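Local coordinates for cysteine desulfurase (Thermococcus onnurineus, PDB 5B89), which probably transfers sulfur from L-cysteine to a sulfur carrier, releasing L-alanine, with pyridoxal 5'-phosphate as cofactor, at residues G124-T129 and K151-E156; L163-A168 and I190-E195. All coordinates share one frame; numbering follows the deposited sequence.

Contact 1: G124-T129 and K151-E156; sequences GDKIVT and KLEFIE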
ATOM      1  N   GLY B 124      20.948 -14.944 -21.096  1.00 20.00           N
ATOM      2  CA  GLY B 124      22.208 -15.347 -20.556  1.00 22.03           C
ATOM      3  C   GLY B 124      22.901 -14.492 -19.514  1.00 21.87           C
ATOM      4  O   GLY B 124      23.977 -14.859 -18.972  1.00 22.67           O
ATOM      5  N   ASP B 125      22.340 -13.315 -19.234  1.00 20.25           N
ATOM      6  CA  ASP B 125      22.876 -12.474 -18.146  1.00 19.76           C
ATOM      7  C   ASP B 125      22.606 -13.237 -16.827  1.00 19.23           C
ATOM      8  O   ASP B 125      21.735 -14.120 -16.801  1.00 20.86           O
ATOM      9  CB  ASP B 125      22.195 -11.127 -18.060  1.00 22.03           C
ATOM     10  CG  ASP B 125      22.660 -10.120 -19.083  1.00 27.98           C
ATOM     11  OD1 ASP B 125      23.667 -10.415 -19.802  1.00 29.95           O
ATOM     12  OD2 ASP B 125      22.028  -9.010 -19.140  1.00 26.26           O
ATOM     13  N   LYS B 126      23.371 -12.855 -15.845  1.00 19.67           N
ATOM     14  CA  LYS B 126      23.391 -13.487 -14.566  1.00 19.37           C
ATOM     15  C   LYS B 126      22.930 -12.623 -13.412  1.00 16.66           C
ATOM     16  O   LYS B 126      23.326 -11.527 -13.298  1.00 19.01           O
ATOM     17  CB  LYS B 126      24.834 -13.931 -14.282  1.00 18.71           C
ATOM     18  CG  LYS B 126      25.078 -14.666 -12.979  1.00 20.43           C
ATOM     19  CD  LYS B 126      26.439 -15.317 -12.885  1.00 21.73           C
ATOM     20  CE  LYS B 126      27.554 -14.347 -13.052  1.00 23.05           C
ATOM     21  NZ  LYS B 126      28.823 -14.950 -12.644  1.00 22.10           N
ATOM     22  N   ILE B 127      22.120 -13.233 -12.570  1.00 16.29           N
ATOM     23  CA  ILE B 127      21.644 -12.622 -11.324  1.00 15.71           C
ATOM     24  C   ILE B 127      22.165 -13.507 -10.202  1.00 14.73           C
ATOM     25  O   ILE B 127      22.063 -14.651 -10.306  1.00 16.99           O
ATOM     26  CB  ILE B 127      20.137 -12.553 -11.252  1.00 16.04           C
ATOM     27  CG1 ILE B 127      19.627 -11.561 -12.272  1.00 19.94           C
ATOM     28  CG2 ILE B 127      19.663 -12.051  -9.888  1.00 16.25           C
ATOM     29  CD1 ILE B 127      18.150 -11.646 -12.462  1.00 19.64           C
ATOM     30  N   VAL B 128      22.732 -12.906  -9.172  1.00 15.08           N
ATOM     31  CA  VAL B 128      23.281 -13.653  -8.021  1.00 14.87           C
ATOM     32  C   VAL B 128      22.472 -13.260  -6.770  1.00 16.87           C
ATOM     33  O   VAL B 128      22.287 -12.090  -6.553  1.00 17.63           O
ATOM     34  CB  VAL B 128      24.718 -13.395  -7.828  1.00 16.20           C
ATOM     35  CG1 VAL B 128      25.318 -14.046  -6.581  1.00 18.62           C
ATOM     36  CG2 VAL B 128      25.500 -13.814  -9.096  1.00 18.38           C
ATOM     37  N   THR B 129      22.137 -14.271  -5.962  1.00 16.44           N
ATOM     38  CA  THR B 129      21.534 -14.009  -4.665  1.00 16.77           C
ATOM     39  C   THR B 129      22.066 -15.026  -3.680  1.00 18.79           C
ATOM     40  O   THR B 129      22.963 -15.751  -3.970  1.00 16.54           O
ATOM     41  CB  THR B 129      20.035 -13.981  -4.828  1.00 19.50           C
ATOM     42  OG1 THR B 129      19.437 -13.584  -3.595  1.00 19.84           O
ATOM     43  CG2 THR B 129      19.492 -15.359  -5.068  1.00 20.72           C
ATOM     44  N   LYS B 151      20.545 -16.551 -16.043  1.00 18.71           N
ATOM     45  CA  LYS B 151      21.145 -17.443 -15.111  1.00 18.85           C
ATOM     46  C   LYS B 151      20.906 -16.871 -13.696  1.00 20.45           C
ATOM     47  O   LYS B 151      21.224 -15.773 -13.475  1.00 21.74           O
ATOM     48  CB  LYS B 151      22.623 -17.473 -15.318  1.00 23.39           C
ATOM     49  CG  LYS B 151      23.036 -18.167 -16.599  1.00 28.89           C
ATOM     50  CD  LYS B 151      24.509 -17.955 -16.839  1.00 34.47           C
ATOM     51  CE  LYS B 151      24.964 -18.541 -18.166  1.00 41.18           C
ATOM     52  NZ  LYS B 151      25.080 -17.511 -19.223  1.00 42.00           N
ATOM     53  N   LEU B 152      20.361 -17.664 -12.796  1.00 21.27           N
ATOM     54  CA  LEU B 152      20.132 -17.256 -11.411  1.00 16.75           C
ATOM     55  C   LEU B 152      21.031 -18.150 -10.577  1.00 18.17           C
ATOM     56  O   LEU B 152      20.811 -19.310 -10.525  1.00 21.06           O
ATOM     57  CB  LEU B 152      18.673 -17.425 -11.024  1.00 17.95           C
ATOM     58  CG  LEU B 152      18.340 -17.046  -9.574  1.00 18.66           C
ATOM     59  CD1 LEU B 152      18.770 -15.627  -9.265  1.00 18.03           C
ATOM     60  CD2 LEU B 152      16.871 -17.258  -9.259  1.00 21.76           C
ATOM     61  N   GLU B 153      22.063 -17.580  -9.988  1.00 18.95           N
ATOM     62  CA  GLU B 153      23.010 -18.318  -9.202  1.00 18.09           C
ATOM     63  C   GLU B 153      22.910 -17.941  -7.740  1.00 18.18           C
ATOM     64  O   GLU B 153      22.575 -16.813  -7.369  1.00 20.03           O
ATOM     65  CB  GLU B 153      24.369 -18.088  -9.741  1.00 21.75           C
ATOM     66  CG  GLU B 153      24.415 -18.803 -11.118  1.00 28.17           C
ATOM     67  CD  GLU B 153      25.786 -18.807 -11.788  1.00 33.40           C
ATOM     68  OE1 GLU B 153      26.821 -18.568 -11.104  1.00 30.95           O
ATOM     69  OE2 GLU B 153      25.759 -19.040 -13.049  1.00 35.01           O
ATOM     70  N   PHE B 154      23.368 -18.818  -6.891  1.00 18.28           N
ATOM     71  CA  PHE B 154      23.296 -18.657  -5.482  1.00 17.60           C
ATOM     72  C   PHE B 154      24.631 -18.790  -4.853  1.00 17.03           C
ATOM     73  O   PHE B 154      25.375 -19.835  -5.104  1.00 20.48           O
ATOM     74  CB  PHE B 154      22.396 -19.767  -4.903  1.00 17.62           C
ATOM     75  CG  PHE B 154      21.025 -19.743  -5.446  1.00 17.52           C
ATOM     76  CD1 PHE B 154      20.074 -18.806  -4.993  1.00 19.80           C
ATOM     77  CD2 PHE B 154      20.714 -20.516  -6.504  1.00 18.62           C
ATOM     78  CE1 PHE B 154      18.856 -18.710  -5.550  1.00 22.39           C
ATOM     79  CE2 PHE B 154      19.482 -20.467  -7.064  1.00 22.46           C
ATOM     80  CZ  PHE B 154      18.532 -19.578  -6.602  1.00 20.63           C
ATOM     81  N   ILE B 155      25.025 -17.842  -4.033  1.00 17.39           N
ATOM     82  CA  ILE B 155      26.323 -17.884  -3.353  1.00 16.86           C
ATOM     83  C   ILE B 155      26.344 -19.079  -2.406  1.00 18.87           C
ATOM     84  O   ILE B 155      25.369 -19.364  -1.818  1.00 18.98           O
ATOM     85  CB  ILE B 155      26.556 -16.602  -2.524  1.00 16.92           C
ATOM     86  CG1 ILE B 155      26.576 -15.421  -3.464  1.00 17.79           C
ATOM     87  CG2 ILE B 155      27.846 -16.613  -1.742  1.00 16.98           C
ATOM     88  CD1 ILE B 155      26.381 -14.076  -2.827  1.00 20.44           C
ATOM     89  N   GLU B 156      27.480 -19.737  -2.278  1.00 17.41           N
ATOM     90  CA  GLU B 156      27.550 -20.872  -1.381  1.00 18.84           C
ATOM     91  C   GLU B 156      27.600 -20.427   0.046  1.00 17.69           C
ATOM     92  O   GLU B 156      28.145 -19.430   0.354  1.00 18.43           O
ATOM     93  CB  GLU B 156      28.786 -21.747  -1.697  1.00 22.08           C
ATOM     94  CG  GLU B 156      28.699 -22.378  -3.071  1.00 24.82           C
ATOM     95  CD  GLU B 156      29.786 -23.385  -3.331  1.00 37.55           C
ATOM     96  OE1 GLU B 156      30.701 -23.465  -2.528  1.00 40.40           O
ATOM     97  OE2 GLU B 156      29.721 -24.066  -4.368  1.00 40.21           O
TER
HETATM   98  O   HOH W   1      29.087 -17.669 -11.544  1.00 34.16           O

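Contact 2: L163-A168 and I190-E195; sequences LDLSDA and IHEVEE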
ATOM      1  N   LEU B 163      27.900 -17.058   4.555  1.00 16.77           N
ATOM      2  CA  LEU B 163      28.252 -17.116   3.186  1.00 17.02           C
ATOM      3  C   LEU B 163      29.761 -17.289   2.995  1.00 15.92           C
ATOM      4  O   LEU B 163      30.536 -16.803   3.719  1.00 19.88           O
ATOM      5  CB  LEU B 163      27.854 -15.816   2.467  1.00 15.63           C
ATOM      6  CG  LEU B 163      26.378 -15.502   2.356  1.00 16.85           C
ATOM      7  CD1 LEU B 163      26.200 -14.023   1.991  1.00 16.50           C
ATOM      8  CD2 LEU B 163      25.654 -16.397   1.385  1.00 18.89           C
ATOM      9  N   ASP B 164      30.142 -17.966   1.927  1.00 18.27           N
ATOM     10  CA  ASP B 164      31.542 -18.133   1.539  1.00 19.31           C
ATOM     11  C   ASP B 164      31.883 -16.929   0.644  1.00 18.11           C
ATOM     12  O   ASP B 164      31.466 -16.895  -0.466  1.00 17.60           O
ATOM     13  CB  ASP B 164      31.632 -19.415   0.734  1.00 20.55           C
ATOM     14  CG  ASP B 164      33.037 -19.710   0.183  1.00 22.77           C
ATOM     15  OD1 ASP B 164      33.861 -18.837   0.172  1.00 23.85           O
ATOM     16  OD2 ASP B 164      33.237 -20.841  -0.230  1.00 26.75           O
ATOM     17  N   LEU B 165      32.588 -15.948   1.180  1.00 18.47           N
ATOM     18  CA  LEU B 165      32.869 -14.736   0.482  1.00 18.87           C
ATOM     19  C   LEU B 165      33.788 -14.909  -0.717  1.00 22.21           C
ATOM     20  O   LEU B 165      33.768 -14.134  -1.595  1.00 20.86           O
ATOM     21  CB  LEU B 165      33.344 -13.669   1.427  1.00 20.14           C
ATOM     22  CG  LEU B 165      32.246 -13.158   2.368  1.00 24.28           C
ATOM     23  CD1 LEU B 165      32.793 -12.036   3.202  1.00 28.08           C
ATOM     24  CD2 LEU B 165      30.968 -12.721   1.685  1.00 25.93           C
ATOM     25  N   SER B 166      34.568 -15.970  -0.707  1.00 22.21           N
ATOM     26  CA  SER B 166      35.418 -16.310  -1.826  1.00 22.70           C
ATOM     27  C   SER B 166      34.527 -16.753  -2.965  1.00 23.55           C
ATOM     28  O   SER B 166      34.707 -16.329  -4.046  1.00 25.74           O
ATOM     29  CB  SER B 166      36.412 -17.398  -1.435  1.00 25.41           C
ATOM     30  OG  SER B 166      37.359 -16.819  -0.601  1.00 36.39           O
ATOM     31  N   ASP B 167      33.553 -17.594  -2.704  1.00 21.21           N
ATOM     32  CA  ASP B 167      32.594 -17.963  -3.691  1.00 22.30           C
ATOM     33  C   ASP B 167      31.794 -16.716  -4.164  1.00 19.46           C
ATOM     34  O   ASP B 167      31.437 -16.603  -5.365  1.00 19.40           O
ATOM     35  CB  ASP B 167      31.637 -19.029  -3.154  1.00 24.17           C
ATOM     36  CG  ASP B 167      30.802 -19.611  -4.203  1.00 25.29           C
ATOM     37  OD1 ASP B 167      31.340 -20.191  -5.177  1.00 24.41           O
ATOM     38  OD2 ASP B 167      29.528 -19.500  -4.228  1.00 21.79           O
ATOM     39  N   ALA B 168      31.442 -15.821  -3.207  1.00 16.11           N
ATOM     40  CA  ALA B 168      30.731 -14.595  -3.611  1.00 16.72           C
ATOM     41  C   ALA B 168      31.479 -13.798  -4.662  1.00 17.57           C
ATOM     42  O   ALA B 168      30.938 -13.326  -5.598  1.00 17.36           O
ATOM     43  CB  ALA B 168      30.449 -13.729  -2.410  1.00 16.75           C
ATOM     44  N   ILE B 190      23.401 -12.177  10.098  1.00 11.68           N
ATOM     45  CA  ILE B 190      23.725 -10.849   9.544  1.00 12.53           C
ATOM     46  C   ILE B 190      24.761 -11.049   8.490  1.00 13.18           C
ATOM     47  O   ILE B 190      25.896 -11.308   8.845  1.00 15.29           O
ATOM     48  CB  ILE B 190      24.177  -9.838  10.612  1.00 13.67           C
ATOM     49  CG1 ILE B 190      23.167  -9.788  11.852  1.00 13.71           C
ATOM     50  CG2 ILE B 190      24.324  -8.420   9.993  1.00 13.49           C
ATOM     51  CD1 ILE B 190      23.685  -9.012  12.979  1.00 14.40           C
ATOM     52  N   HIS B 191      24.435 -10.864   7.233  1.00 12.64           N
ATOM     53  CA  HIS B 191      25.444 -10.990   6.194  1.00 13.24           C
ATOM     54  C   HIS B 191      26.379  -9.800   6.102  1.00 14.03           C
ATOM     55  O   HIS B 191      26.090  -8.751   6.566  1.00 14.44           O
ATOM     56  CB  HIS B 191      24.758 -11.205   4.867  1.00 13.31           C
ATOM     57  CG  HIS B 191      24.026 -12.497   4.777  1.00 12.39           C
ATOM     58  ND1 HIS B 191      22.703 -12.592   4.426  1.00 16.48           N
ATOM     59  CD2 HIS B 191      24.428 -13.750   5.037  1.00 11.32           C
ATOM     60  CE1 HIS B 191      22.335 -13.850   4.438  1.00 13.80           C
ATOM     61  NE2 HIS B 191      23.368 -14.567   4.804  1.00 17.60           N
ATOM     62  N   GLU B 192      27.542 -10.038   5.504  1.00 14.46           N
ATOM     63  CA  GLU B 192      28.553  -9.015   5.312  1.00 14.43           C
ATOM     64  C   GLU B 192      28.176  -8.172   4.126  1.00 15.46           C
ATOM     65  O   GLU B 192      28.823  -8.165   3.142  1.00 13.72           O
ATOM     66  CB  GLU B 192      29.923  -9.669   5.119  1.00 16.35           C
ATOM     67  CG  GLU B 192      30.232 -10.658   6.239  1.00 17.08           C
ATOM     68  CD  GLU B 192      29.726 -12.110   5.998  1.00 24.02           C
ATOM     69  OE1 GLU B 192      28.815 -12.394   5.200  1.00 22.79           O
ATOM     70  OE2 GLU B 192      30.273 -12.981   6.682  1.00 35.72           O
ATOM     71  N   VAL B 193      27.087  -7.452   4.287  1.00 13.69           N
ATOM     72  CA  VAL B 193      26.568  -6.660   3.198  1.00 14.57           C
ATOM     73  C   VAL B 193      27.520  -5.578   2.653  1.00 14.29           C
ATOM     74  O   VAL B 193      27.542  -5.353   1.479  1.00 14.93           O
ATOM     75  CB  VAL B 193      25.175  -6.100   3.513  1.00 15.14           C
ATOM     76  CG1 VAL B 193      24.681  -5.258   2.374  1.00 20.16           C
ATOM     77  CG2 VAL B 193      24.190  -7.214   3.716  1.00 17.69           C
ATOM     78  N   GLU B 194      28.269  -4.961   3.510  1.00 13.97           N
ATOM     79  CA  GLU B 194      29.183  -3.963   3.036  1.00 15.10           C
ATOM     80  C   GLU B 194      30.202  -4.585   2.103  1.00 15.71           C
ATOM     81  O   GLU B 194      30.492  -4.059   1.091  1.00 15.36           O
ATOM     82  CB  GLU B 194      29.859  -3.272   4.195  1.00 18.07           C
ATOM     83  CG  GLU B 194      28.909  -2.548   5.120  1.00 23.60           C
ATOM     84  CD  GLU B 194      29.638  -2.064   6.337  1.00 34.25           C
ATOM     85  OE1 GLU B 194      29.171  -2.352   7.432  1.00 37.06           O
ATOM     86  OE2 GLU B 194      30.712  -1.459   6.159  1.00 44.00           O
ATOM     87  N   GLU B 195      30.694  -5.748   2.468  1.00 14.99           N
ATOM     88  CA  GLU B 195      31.669  -6.430   1.636  1.00 17.04           C
ATOM     89  C   GLU B 195      31.081  -6.935   0.341  1.00 15.93           C
ATOM     90  O   GLU B 195      31.695  -6.811  -0.657  1.00 16.53           O
ATOM     91  CB  GLU B 195      32.332  -7.558   2.394  1.00 19.79           C
ATOM     92  CG  GLU B 195      33.494  -8.190   1.644  1.00 27.23           C
ATOM     93  CD  GLU B 195      34.617  -7.201   1.267  1.00 32.98           C
ATOM     94  OE1 GLU B 195      34.928  -6.285   2.014  1.00 38.20           O
ATOM     95  OE2 GLU B 195      35.158  -7.365   0.181  1.00 38.07           O
TER
HETATM   96  O   HOH W   2      30.394 -15.467   6.183  1.00 28.38           O

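Contact 1: G124-T129 and K151-E156
The Phe154 ring lies beside Thr129, both side chains pointing the same way from the sheet. Thr129 CG2 meets the ring obliquely, 3.4 Å from Phe154 CE1. Thr129 OG1 is anti to its backbone N (chi1 -174°) and is hydrogen-bonded to Ala179 O on the next strand, which leaves CG2 for the ring. Leu272 of the second subunit also packs on Phe154. The same face carries Ile127, whose CG2 touches Leu152 CD1 at 3.7 Å.

On the other face the Lys126 side chain crosses that of Glu153 at a slant, its CD 3.7 Å from Glu153 CD. The charges do not pair directly. A water accepts from Lys126 NZ and donates to Glu153 OE1, while NZ also hydrogen-bonds Lys171 O and Lys173 O. Val128 CG1 meets Ile155 CG1 at 3.6 Å.

At the N-terminal end Lys151 NZ donates a hydrogen bond to Gly124 O at 2.9 Å, on a carbonyl lone pair. Five backbone hydrogen bonds join the strands, from Lys151 N to Asp125 O through to Ile155 N to Thr129 O. These are the parallel strands of a beta-alpha-beta unit, connected through helix 139-148, with 151-154 outermost in this chain's main sheet.

Contact 2: L163-A168 and I190-E195
Leu163 packs on the imidazole of His191, and this is the tight part of the contact. Leu163 CD1 sits over one face of the ring, 3.5 Å from His191 CD2. Leu163 CG follows, 3.7 Å from His191 CD2, and the two side chains cross at about a right angle. The ring is held by its nitrogens: ND1 is hydrogen-bonded to Gln181 O, and NE2 makes a weak hydrogen bond to Gly161 O. An alanine in place of His191 would probably leave Leu163 CD1 without the ring face it covers and Gln181 O without this partner.

The other side is looser. Leu165 CD1 comes no nearer than 4.2 Å to Glu192 CB, and Leu165 CD2 lies 4.1 Å from Glu192 OE1. Leu165 CD1 also touches Glu195 CG at 4.2 Å. Polar linkage here runs through water: one molecule donates to both Leu163 O and Glu192 OE2. The bend of Glu192 at chi2 (88°) keeps its CD about as close to Leu165 CD1 as its CB is. Glu192 OE2 has a salt bridge to Lys342, which would help hold its negative charge.

Both segments lead into helices. Asp164 is the N-cap of helix 165-172. Asp164 OD1 accepts from Asp167 N at 3.1 Å, met from above the carboxylate plane, and more weakly from Ser166 N. Glu192 stands at the N-cap position of helix 193-203 and is the centre of an inverse gamma turn. Leu196 of that helix touches Leu163, Leu165 and Ala168, extending the apolar packing between the two helices. On the far side of helix 193-203, Val193 packs on Phe207 and Val209 of strand 206-210.

Contact 1 comes first along the chain and closes before contact 2 opens. Their centres lie about 15 Å apart, on the same side of the chain's centre. Helix 165-172 is the next element after strand 151-154, and in the connection between them the two contacts touch. Glu156 N is probably hydrogen-bonded to Asp167 OD2, and Asp164 N to Glu156 O. Ile155 CG2 also packs on Leu163 CD2. Contact 1 pairs two strands at one edge of the seven-stranded mixed sheet, and contact 2 joins the starts of two helices that follow. One side chain of each contact, Thr129 and His191, comes within about 11 and 9 Å of the bound pyridoxal phosphate; neither lines its pocket.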